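Local coordinates for Rod shape-determining protein (MreC) (PDB 5LP5) that binds penicillin-binding protein 2 and probably acts as a scaffold for the wall synthesis that shapes the elongating cell, at residues D108-S113 with L149-R154. Sequence-based numbering, arbitrary orientation.
Sequences DTHSVS and LNAHKR
Leu149 closes its strand by giving its backbone N-H to His110 O (N to O 3.0 Å), a nearly straight bond that meets the carbonyl from above its plane. Its side chain, CG anti to the carbonyl carbon (chi1 -55°), runs along the His110 backbone until CD1 touches Val112 CG1 at 4.1 Å; branched apolar groups suit this buried position. The CA-CB bond of Asn150 points away from 108-113, and its amide is held by Tyr157 OH and the carbonyls of Ala134 and Phe231. Its backbone O lies 3.4 Å from His110 ND1, and a water in the imidazole plane bridges the two. Ala151 follows with positive phi (87°), as the third residue of a type II turn requires; its small CB lies over one face of the His110 ring. The turn closes with His152 N bonded to Leu149 O (2.9 Å). With CG anti to its backbone N, His152 packs CB on His110 CB (4.0 Å) and places its ring under Ser111 OG, which sits 3.3 Å above the ring centre. Asp108 OD2 lies 4.1 Å from His152 ND1, so the carboxylate could favour a protonated imidazole, while OD1 weakly accepts His110 N-H. Phe148 stacks nearly parallel to His152. Strand 111-114 thus pairs antiparallel with 144-149 where a type II turn leaves one six-stranded barrel for the next, the two-barrel beta fold of MreC.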
ATOM      1  N   ASP C 108      11.707 -21.884 -31.447  1.00 34.85           N
ATOM      2  CA  ASP C 108      10.770 -21.267 -30.497  1.00 33.90           C
ATOM      3  C   ASP C 108       9.366 -21.834 -30.749  1.00 34.12           C
ATOM      4  O   ASP C 108       8.814 -21.626 -31.850  1.00 33.74           O
ATOM      5  CB  ASP C 108      10.819 -19.744 -30.689  1.00 33.68           C
ATOM      6  CG  ASP C 108       9.915 -18.959 -29.731  1.00 32.36           C
ATOM      7  OD1 ASP C 108       9.602 -19.444 -28.626  1.00 29.76           O
ATOM      8  OD2 ASP C 108       9.492 -17.852 -30.139  1.00 33.22           O
ATOM      9  N   THR C 109       8.815 -22.533 -29.746  1.00 33.78           N
ATOM     10  CA  THR C 109       7.486 -23.150 -29.853  1.00 33.42           C
ATOM     11  C   THR C 109       6.338 -22.205 -29.484  1.00 32.51           C
ATOM     12  O   THR C 109       5.178 -22.541 -29.647  1.00 30.17           O
ATOM     13  CB  THR C 109       7.345 -24.360 -28.890  1.00 33.48           C
ATOM     14  OG1 THR C 109       7.484 -23.937 -27.521  1.00 32.68           O
ATOM     15  CG2 THR C 109       8.369 -25.441 -29.192  1.00 34.01           C
ATOM     16  N   HIS C 110       6.687 -21.038 -28.938  1.00 33.04           N
ATOM     17  CA  HIS C 110       5.700 -20.097 -28.439  1.00 32.93           C
ATOM     18  C   HIS C 110       5.396 -18.970 -29.440  1.00 33.45           C
ATOM     19  O   HIS C 110       4.841 -17.941 -29.037  1.00 35.74           O
ATOM     20  CB  HIS C 110       6.172 -19.515 -27.093  1.00 33.03           C
ATOM     21  CG  HIS C 110       6.702 -20.538 -26.133  1.00 33.87           C
ATOM     22  ND1 HIS C 110       5.900 -21.378 -25.394  1.00 34.01           N
ATOM     23  CD2 HIS C 110       7.976 -20.872 -25.825  1.00 35.44           C
ATOM     24  CE1 HIS C 110       6.657 -22.174 -24.661  1.00 35.76           C
ATOM     25  NE2 HIS C 110       7.922 -21.878 -24.895  1.00 36.27           N
ATOM     26  N   SER C 111       5.678 -19.162 -30.722  1.00 33.34           N
ATOM     27  CA  SER C 111       5.422 -18.133 -31.721  1.00 33.57           C
ATOM     28  C   SER C 111       5.002 -18.784 -33.022  1.00 34.51           C
ATOM     29  O   SER C 111       5.733 -19.626 -33.569  1.00 35.27           O
ATOM     30  CB  SER C 111       6.665 -17.275 -31.960  1.00 34.99           C
ATOM     31  OG  SER C 111       6.861 -16.371 -30.886  1.00 37.04           O
ATOM     32  N   VAL C 112       3.832 -18.403 -33.542  1.00 33.49           N
ATOM     33  CA  VAL C 112       3.314 -19.043 -34.745  1.00 33.59           C
ATOM     34  C   VAL C 112       2.780 -18.077 -35.793  1.00 34.28           C
ATOM     35  O   VAL C 112       2.284 -16.994 -35.468  1.00 33.74           O
ATOM     36  CB  VAL C 112       2.202 -20.057 -34.402  1.00 33.37           C
ATOM     37  CG1 VAL C 112       2.724 -21.115 -33.454  1.00 32.88           C
ATOM     38  CG2 VAL C 112       0.982 -19.360 -33.817  1.00 33.44           C
ATOM     39  N   SER C 113       2.861 -18.509 -37.044  1.00 36.03           N
ATOM     40  CA  SER C 113       2.260 -17.781 -38.156  1.00 39.13           C
ATOM     41  C   SER C 113       0.850 -18.307 -38.391  1.00 39.77           C
ATOM     42  O   SER C 113       0.643 -19.511 -38.511  1.00 39.21           O
ATOM     43  CB  SER C 113       3.068 -17.968 -39.448  1.00 40.36           C
ATOM     44  OG  SER C 113       4.244 -17.180 -39.493  1.00 41.89           O
ATOM     45  N   LEU C 149       2.122 -17.100 -28.124  1.00 25.05           N
ATOM     46  CA  LEU C 149       1.451 -18.029 -27.228  1.00 24.67           C
ATOM     47  C   LEU C 149       1.842 -17.811 -25.771  1.00 24.14           C
ATOM     48  O   LEU C 149       2.726 -17.026 -25.463  1.00 22.57           O
ATOM     49  CB  LEU C 149       1.764 -19.464 -27.647  1.00 25.17           C
ATOM     50  CG  LEU C 149       1.435 -19.793 -29.112  1.00 25.53           C
ATOM     51  CD1 LEU C 149       1.818 -21.221 -29.446  1.00 25.73           C
ATOM     52  CD2 LEU C 149      -0.036 -19.563 -29.436  1.00 25.36           C
ATOM     53  N   ASN C 150       1.167 -18.529 -24.879  1.00 24.84           N
ATOM     54  CA  ASN C 150       1.420 -18.428 -23.436  1.00 25.81           C
ATOM     55  C   ASN C 150       2.927 -18.631 -23.187  1.00 25.56           C
ATOM     56  O   ASN C 150       3.557 -19.561 -23.693  1.00 24.65           O
ATOM     57  CB  ASN C 150       0.657 -19.482 -22.614  1.00 26.39           C
ATOM     58  CG  ASN C 150      -0.784 -19.113 -22.335  1.00 27.01           C
ATOM     59  OD1 ASN C 150      -1.144 -17.933 -22.230  1.00 29.24           O
ATOM     60  ND2 ASN C 150      -1.632 -20.145 -22.179  1.00 27.07           N
ATOM     61  N   ALA C 151       3.505 -17.711 -22.435  1.00 25.70           N
ATOM     62  CA  ALA C 151       4.923 -17.777 -22.066  1.00 26.94           C
ATOM     63  C   ALA C 151       5.856 -17.147 -23.063  1.00 27.77           C
ATOM     64  O   ALA C 151       7.045 -17.033 -22.760  1.00 27.37           O
ATOM     65  CB  ALA C 151       5.373 -19.201 -21.740  1.00 27.33           C
ATOM     66  N   HIS C 152       5.350 -16.659 -24.196  1.00 29.52           N
ATOM     67  CA  HIS C 152       6.156 -15.762 -25.055  1.00 33.90           C
ATOM     68  C   HIS C 152       6.374 -14.404 -24.371  1.00 36.10           C
ATOM     69  O   HIS C 152       5.512 -13.921 -23.654  1.00 37.18           O
ATOM     70  CB  HIS C 152       5.505 -15.588 -26.447  1.00 34.21           C
ATOM     71  CG  HIS C 152       6.361 -14.864 -27.449  1.00 36.28           C
ATOM     72  ND1 HIS C 152       7.688 -15.164 -27.653  1.00 38.52           N
ATOM     73  CD2 HIS C 152       6.081 -13.841 -28.293  1.00 37.06           C
ATOM     74  CE1 HIS C 152       8.180 -14.382 -28.598  1.00 38.85           C
ATOM     75  NE2 HIS C 152       7.229 -13.556 -28.987  1.00 38.00           N
ATOM     76  N   LYS C 153       7.525 -13.799 -24.602  1.00 39.65           N
ATOM     77  CA  LYS C 153       7.848 -12.452 -24.115  1.00 44.47           C
ATOM     78  C   LYS C 153       6.722 -11.410 -24.322  1.00 39.96           C
ATOM     79  O   LYS C 153       6.539 -10.509 -23.522  1.00 36.85           O
ATOM     80  CB  LYS C 153       9.145 -11.974 -24.822  1.00 53.18           C
ATOM     81  CG  LYS C 153       9.830 -10.733 -24.279  1.00 63.36           C
ATOM     82  CD  LYS C 153      11.078 -10.400 -25.094  1.00 71.91           C
ATOM     83  CE  LYS C 153      11.622  -9.018 -24.717  1.00 77.86           C
ATOM     84  NZ  LYS C 153      13.032  -8.798 -25.148  1.00 82.34           N
ATOM     85  N   ARG C 154       6.005 -11.529 -25.430  1.00 36.73           N
ATOM     86  CA  ARG C 154       5.007 -10.534 -25.843  1.00 33.17           C
ATOM     87  C   ARG C 154       3.581 -10.894 -25.439  1.00 30.46           C
ATOM     88  O   ARG C 154       2.656 -10.100 -25.634  1.00 28.56           O
ATOM     89  CB  ARG C 154       5.027 -10.407 -27.364  1.00 34.06           C
ATOM     90  CG  ARG C 154       6.338  -9.858 -27.914  1.00 35.54           C
ATOM     91  CD  ARG C 154       6.254  -9.544 -29.385  1.00 35.49           C
ATOM     92  NE  ARG C 154       5.121  -8.669 -29.698  1.00 35.47           N
ATOM     93  CZ  ARG C 154       4.772  -8.296 -30.925  1.00 34.19           C
ATOM     94  NH1 ARG C 154       5.482  -8.705 -31.959  1.00 33.97           N
ATOM     95  NH2 ARG C 154       3.713  -7.519 -31.112  1.00 33.99           N
TER
HETATM   96  O   HOH W   1       3.388 -21.638 -25.416  1.00 34.48           O